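Local coordinates for protein nigritoxine (Vibrio nigripulchritudo, PDB 5M41) that acts as a bacterial toxin against crustaceans and insects and has a fold described as new, at residues P426-H431 with P437-Q442. Numbering follows the deposited sequence.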
loop_
_atom_site.group_PDB
_atom_site.type_symbol
_atom_site.label_atom_id
_atom_site.label_comp_id
_atom_site.label_asym_id
_atom_site.label_seq_id
_atom_site.Cartn_x
_atom_site.Cartn_y
_atom_site.Cartn_z
ATOM N N PRO A 426 10.495 3.702 -2.639
ATOM C CA PRO A 426 10.849 4.890 -3.405
ATOM C C PRO A 426 11.348 5.969 -2.453
ATOM O O PRO A 426 10.973 5.963 -1.278
ATOM C CB PRO A 426 9.507 5.317 -4.029
ATOM C CG PRO A 426 8.488 4.829 -3.011
ATOM C CD PRO A 426 9.037 3.463 -2.656
ATOM N N THR A 427 12.202 6.869 -2.941
ATOM C CA THR A 427 12.737 7.921 -2.098
ATOM C C THR A 427 12.661 9.280 -2.807
ATOM O O THR A 427 12.557 9.361 -4.023
ATOM C CB THR A 427 14.218 7.688 -1.667
ATOM O OG1 THR A 427 15.076 7.827 -2.801
ATOM C CG2 THR A 427 14.478 6.334 -0.974
ATOM N N TYR A 428 12.728 10.353 -2.031
ATOM C CA TYR A 428 12.769 11.702 -2.576
ATOM C C TYR A 428 13.756 12.528 -1.773
ATOM O O TYR A 428 14.163 12.139 -0.677
ATOM C CB TYR A 428 11.389 12.374 -2.544
ATOM C CG TYR A 428 10.932 12.835 -1.174
ATOM C CD1 TYR A 428 10.979 14.188 -0.818
ATOM C CD2 TYR A 428 10.437 11.917 -0.234
ATOM C CE1 TYR A 428 10.534 14.626 0.432
ATOM C CE2 TYR A 428 10.016 12.332 1.020
ATOM C CZ TYR A 428 10.063 13.682 1.349
ATOM O OH TYR A 428 9.624 14.081 2.592
ATOM N N ARG A 429 14.162 13.646 -2.347
ATOM C CA ARG A 429 15.064 14.554 -1.683
ATOM C C ARG A 429 14.282 15.819 -1.375
ATOM O O ARG A 429 13.774 16.479 -2.281
ATOM C CB ARG A 429 16.276 14.847 -2.578
ATOM C CG ARG A 429 17.226 15.913 -2.033
ATOM C CD ARG A 429 18.317 16.256 -3.045
ATOM N NE ARG A 429 18.677 15.052 -3.779
ATOM C CZ ARG A 429 19.616 14.183 -3.400
ATOM N NH1 ARG A 429 20.351 14.390 -2.304
ATOM N NH2 ARG A 429 19.829 13.103 -4.138
ATOM N N ASN A 430 14.162 16.135 -0.091
ATOM C CA ASN A 430 13.451 17.342 0.327
ATOM C C ASN A 430 14.257 18.608 0.038
ATOM O O ASN A 430 15.360 18.562 -0.533
ATOM C CB ASN A 430 13.032 17.262 1.803
ATOM C CG ASN A 430 14.217 17.222 2.757
ATOM O OD1 ASN A 430 15.287 17.765 2.470
ATOM N ND2 ASN A 430 14.022 16.587 3.913
ATOM N N HIS A 431 13.702 19.742 0.440
ATOM C CA HIS A 431 14.275 21.036 0.090
ATOM C C HIS A 431 15.674 21.238 0.636
ATOM O O HIS A 431 16.482 21.937 0.022
ATOM C CB HIS A 431 13.308 22.156 0.483
ATOM C CG HIS A 431 11.857 21.867 0.106
ATOM N ND1 HIS A 431 11.452 21.708 -1.175
ATOM C CD2 HIS A 431 10.716 21.700 0.900
ATOM C CE1 HIS A 431 10.125 21.461 -1.201
ATOM N NE2 HIS A 431 9.677 21.457 0.069
ATOM N N PRO A 437 12.360 8.073 2.350
ATOM C CA PRO A 437 11.357 7.335 1.604
ATOM C C PRO A 437 10.074 8.155 1.343
ATOM O O PRO A 437 9.667 8.966 2.174
ATOM C CB PRO A 437 11.066 6.118 2.497
ATOM C CG PRO A 437 11.573 6.505 3.849
ATOM C CD PRO A 437 12.775 7.353 3.570
ATOM N N ILE A 438 9.459 7.956 0.187
ATOM C CA ILE A 438 8.175 8.592 -0.092
ATOM C C ILE A 438 7.069 7.915 0.729
ATOM O O ILE A 438 6.963 6.694 0.741
ATOM C CB ILE A 438 7.806 8.616 -1.600
ATOM C CG1 ILE A 438 9.051 8.968 -2.451
ATOM C CG2 ILE A 438 6.672 9.639 -1.825
ATOM C CD1 ILE A 438 8.769 9.206 -3.933
ATOM N N PRO A 439 6.254 8.719 1.444
ATOM C CA PRO A 439 5.103 8.175 2.163
ATOM C C PRO A 439 4.114 7.494 1.215
ATOM O O PRO A 439 4.073 7.795 0.016
ATOM C CB PRO A 439 4.443 9.423 2.793
ATOM C CG PRO A 439 5.534 10.435 2.856
ATOM C CD PRO A 439 6.425 10.161 1.668
ATOM N N THR A 440 3.327 6.582 1.756
ATOM C CA THR A 440 2.294 5.933 0.976
ATOM C C THR A 440 1.212 6.936 0.564
ATOM O O THR A 440 0.972 7.930 1.240
ATOM C CB THR A 440 1.658 4.750 1.723
ATOM O OG1 THR A 440 0.685 4.133 0.863
ATOM C CG2 THR A 440 0.997 5.210 3.047
ATOM N N ALA A 441 0.616 6.699 -0.594
ATOM C CA ALA A 441 -0.528 7.479 -1.006
ATOM C C ALA A 441 -1.783 7.024 -0.267
ATOM O O ALA A 441 -2.760 7.763 -0.246
ATOM C CB ALA A 441 -0.733 7.360 -2.496
ATOM N N GLN A 442 -1.760 5.825 0.334
ATOM C CA GLN A 442 -2.964 5.248 0.992
ATOM C C GLN A 442 -3.212 5.881 2.367
ATOM O O GLN A 442 -3.050 5.251 3.407
ATOM C CB GLN A 442 -2.850 3.727 1.062
ATOM C CG GLN A 442 -2.733 3.146 -0.348
ATOM C CD GLN A 442 -2.642 1.637 -0.414
ATOM O OE1 GLN A 442 -3.187 0.913 0.440
ATOM N NE2 GLN A 442 -1.978 1.145 -1.447
#
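Thr427 and Pro437 face each other as an antiparallel, non-hydrogen-bonded pair, their CA atoms 4.0 Å apart, and one step further out the amide N of Ile438 donates to Pro426 O over 2.9 Å. That bond is fairly straight at the hydrogen (160°), yet the donor stands 43° out of the carbonyl plane. The pair lies at the open end of a beta hairpin of strands 427-429 and 435-437, which forms a small antiparallel sheet with strand 354-357, Thr427 and Arg429 bonding to that neighbour through their backbones. The chain leaves the second strand extended through Thr440, then turns before helix 444-457. Ile438 contributes the largest share of the buried surface: with chi1 at -42°, CG1 stands anti to its own carbonyl carbon, and this brings it to 3.6 Å from Thr427 C, while CD1 reaches Pro426 CB at 4.0 Å, the two side chains crossing at about a right angle. On the other flank of CG1 comes Tyr428, with CD2 3.9 Å away. The edge of its ring meets Pro437 O in plane, CE2 at 3.6 Å, and this oxygen also takes a hydrogen bond from Tyr275. Farther along, Thr440 OG1 accepts from Gln442 N in an ST turn.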